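Local coordinates for uncharacterized protein (Magnetospirillum magneticum AMB-1, PDB 5MU5) that is a Maf-type glycosyltransferase that probably modifies flagellin and is involved in the formation of bacterial flagella, at residues R570-L575 with T597-A602. Residues are numbered along the deposited sequence; the frame is centred on the assembly and turned at random.
Sequences RLMLVL and TLMMAA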
ATOM      1  N   ARG A 570     -22.134  -4.939   9.310  1.00 43.17           N
ATOM      2  CA  ARG A 570     -21.709  -5.342  10.646  1.00 45.76           C
ATOM      3  C   ARG A 570     -20.626  -6.427  10.557  1.00 41.64           C
ATOM      4  O   ARG A 570     -19.620  -6.353  11.236  1.00 39.96           O
ATOM      5  CB  ARG A 570     -22.907  -5.792  11.489  1.00 50.92           C
ATOM      6  CG  ARG A 570     -22.567  -6.165  12.935  1.00 59.26           C
ATOM      7  CD  ARG A 570     -21.853  -5.052  13.715  1.00 67.54           C
ATOM      8  NE  ARG A 570     -22.532  -3.739  13.654  1.00 74.37           N
ATOM      9  CZ  ARG A 570     -22.059  -2.606  14.196  1.00 76.54           C
ATOM     10  NH1 ARG A 570     -20.893  -2.591  14.856  1.00 77.18           N
ATOM     11  NH2 ARG A 570     -22.754  -1.474  14.073  1.00 75.30           N
ATOM     12  N   LEU A 571     -20.835  -7.405   9.688  1.00 40.99           N
ATOM     13  CA  LEU A 571     -19.871  -8.469   9.462  1.00 42.23           C
ATOM     14  C   LEU A 571     -18.538  -7.924   9.032  1.00 41.17           C
ATOM     15  O   LEU A 571     -17.507  -8.382   9.532  1.00 42.12           O
ATOM     16  CB  LEU A 571     -20.373  -9.431   8.382  1.00 43.50           C
ATOM     17  CG  LEU A 571     -19.408 -10.536   7.983  1.00 43.64           C
ATOM     18  CD1 LEU A 571     -18.936 -11.295   9.212  1.00 44.90           C
ATOM     19  CD2 LEU A 571     -20.102 -11.459   7.000  1.00 45.34           C
ATOM     20  N   MET A 572     -18.552  -6.964   8.104  1.00 42.33           N
ATOM     21  CA  MET A 572     -17.291  -6.328   7.634  1.00 43.44           C
ATOM     22  C   MET A 572     -16.617  -5.528   8.711  1.00 40.43           C
ATOM     23  O   MET A 572     -15.400  -5.568   8.827  1.00 39.86           O
ATOM     24  CB  MET A 572     -17.506  -5.388   6.448  1.00 47.52           C
ATOM     25  CG  MET A 572     -17.458  -6.030   5.088  1.00 51.42           C
ATOM     26  SD  MET A 572     -16.002  -7.028   4.705  1.00 63.18           S
ATOM     27  CE  MET A 572     -14.631  -6.137   5.457  1.00 58.16           C
ATOM     28  N   LEU A 573     -17.400  -4.791   9.496  1.00 40.59           N
ATOM     29  CA  LEU A 573     -16.838  -4.035  10.620  1.00 40.81           C
ATOM     30  C   LEU A 573     -16.159  -4.970  11.594  1.00 40.54           C
ATOM     31  O   LEU A 573     -15.074  -4.681  12.074  1.00 40.56           O
ATOM     32  CB  LEU A 573     -17.908  -3.228  11.368  1.00 39.72           C
ATOM     33  CG  LEU A 573     -18.400  -1.979  10.642  1.00 40.64           C
ATOM     34  CD1 LEU A 573     -19.715  -1.462  11.223  1.00 41.79           C
ATOM     35  CD2 LEU A 573     -17.334  -0.900  10.666  1.00 40.28           C
ATOM     36  N   VAL A 574     -16.784  -6.104  11.867  1.00 42.63           N
ATOM     37  CA  VAL A 574     -16.204  -7.053  12.814  1.00 44.99           C
ATOM     38  C   VAL A 574     -14.916  -7.682  12.274  1.00 45.22           C
ATOM     39  O   VAL A 574     -13.944  -7.798  13.004  1.00 44.45           O
ATOM     40  CB  VAL A 574     -17.214  -8.135  13.219  1.00 47.19           C
ATOM     41  CG1 VAL A 574     -16.559  -9.200  14.089  1.00 48.04           C
ATOM     42  CG2 VAL A 574     -18.362  -7.502  13.986  1.00 49.90           C
ATOM     43  N   LEU A 575     -14.901  -8.072  11.005  1.00 45.15           N
ATOM     44  CA  LEU A 575     -13.692  -8.668  10.419  1.00 45.47           C
ATOM     45  C   LEU A 575     -12.563  -7.654  10.317  1.00 45.47           C
ATOM     46  O   LEU A 575     -11.399  -7.979  10.571  1.00 43.50           O
ATOM     47  CB  LEU A 575     -13.961  -9.239   9.021  1.00 45.04           C
ATOM     48  CG  LEU A 575     -14.827 -10.490   8.943  1.00 46.22           C
ATOM     49  CD1 LEU A 575     -15.113 -10.814   7.478  1.00 45.59           C
ATOM     50  CD2 LEU A 575     -14.152 -11.662   9.649  1.00 47.85           C
ATOM     51  N   THR A 597      -5.862 -12.870   2.527  1.00 40.11           N
ATOM     52  CA  THR A 597      -6.687 -13.923   2.017  1.00 40.81           C
ATOM     53  C   THR A 597      -8.139 -13.732   2.451  1.00 43.01           C
ATOM     54  O   THR A 597      -9.033 -13.666   1.590  1.00 42.13           O
ATOM     55  CB  THR A 597      -6.084 -15.261   2.408  1.00 41.63           C
ATOM     56  OG1 THR A 597      -4.792 -15.362   1.775  1.00 40.83           O
ATOM     57  CG2 THR A 597      -6.976 -16.422   1.968  1.00 42.27           C
ATOM     58  N   LEU A 598      -8.376 -13.572   3.754  1.00 41.68           N
ATOM     59  CA  LEU A 598      -9.749 -13.366   4.253  1.00 43.24           C
ATOM     60  C   LEU A 598     -10.458 -12.102   3.707  1.00 43.58           C
ATOM     61  O   LEU A 598     -11.660 -12.144   3.403  1.00 39.76           O
ATOM     62  CB  LEU A 598      -9.782 -13.355   5.779  1.00 45.87           C
ATOM     63  CG  LEU A 598      -9.282 -14.625   6.475  1.00 48.65           C
ATOM     64  CD1 LEU A 598      -9.431 -14.473   7.975  1.00 51.03           C
ATOM     65  CD2 LEU A 598     -10.003 -15.872   5.996  1.00 49.91           C
ATOM     66  N   MET A 599      -9.729 -10.996   3.572  1.00 42.59           N
ATOM     67  CA  MET A 599     -10.318  -9.757   3.057  1.00 46.38           C
ATOM     68  C   MET A 599     -10.656  -9.848   1.578  1.00 45.72           C
ATOM     69  O   MET A 599     -11.619  -9.246   1.122  1.00 46.64           O
ATOM     70  CB  MET A 599      -9.419  -8.540   3.302  1.00 50.98           C
ATOM     71  CG  MET A 599      -9.404  -8.021   4.740  1.00 57.26           C
ATOM     72  SD  MET A 599     -10.996  -7.405   5.350  1.00 66.66           S
ATOM     73  CE  MET A 599     -11.712  -8.880   6.054  1.00 68.42           C
ATOM     74  N   MET A 600      -9.871 -10.591   0.827  1.00 42.55           N
ATOM     75  CA  MET A 600     -10.189 -10.795  -0.555  1.00 45.82           C
ATOM     76  C   MET A 600     -11.399 -11.695  -0.707  1.00 42.56           C
ATOM     77  O   MET A 600     -12.216 -11.470  -1.617  1.00 38.50           O
ATOM     78  CB  MET A 600      -9.004 -11.387  -1.280  1.00 53.13           C
ATOM     79  CG  MET A 600      -7.908 -10.364  -1.373  1.00 64.60           C
ATOM     80  SD  MET A 600      -8.521  -8.867  -2.167  1.00 77.42           S
ATOM     81  CE  MET A 600      -8.589  -9.503  -3.858  1.00 77.09           C
ATOM     82  N   ALA A 601     -11.513 -12.708   0.160  1.00 37.95           N
ATOM     83  CA  ALA A 601     -12.701 -13.538   0.160  1.00 37.47           C
ATOM     84  C   ALA A 601     -13.929 -12.674   0.455  1.00 37.57           C
ATOM     85  O   ALA A 601     -14.936 -12.790  -0.216  1.00 40.43           O
ATOM     86  CB  ALA A 601     -12.570 -14.664   1.156  1.00 36.82           C
ATOM     87  N   ALA A 602     -13.819 -11.766   1.417  1.00 38.96           N
ATOM     88  CA  ALA A 602     -14.929 -10.868   1.769  1.00 40.28           C
ATOM     89  C   ALA A 602     -15.310  -9.956   0.642  1.00 40.45           C
ATOM     90  O   ALA A 602     -16.486  -9.686   0.440  1.00 39.77           O
ATOM     91  CB  ALA A 602     -14.611 -10.046   2.999  1.00 40.34           C
TER
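M572 meets M599 and A602, and L575 meets M599; on the helix of M599 and A602, T597 OG1 is gripped twice, by hydrogen bonds with D91 OD1 and L242 N, on the side turned from helix 568-579. Between the segments themselves every touch is apolar. M572 SD lies against the methyl of A602, 3.7 Å from A602 CB. The M572 chain is bent at both chi2 and chi3, which turns its methyl away from A602 and toward M599, and its CE comes to 3.9 Å from M599 SD, the two thioether chains crossing at a slant. M599 is itself folded: with chi3 at 90° its CE turns off the chain and lies 3.7 Å from L575 CB, while staying 4.0 Å from M572 CE. L575 and M599 run past one another in opposite directions. The segments are nearly antiparallel (169°) and their axes come within 11.6 Å at the closest, a wide spacing bridged largely by sulfur and methyl ends. Both belong to the Maf helical bundle; M572 also touches C203 and V206, and L598 packs on helices 546-564 and 618-646. With all four touching residues buried, the two helices are joined here by dispersion and the hydrophobic effect, without directional bonds.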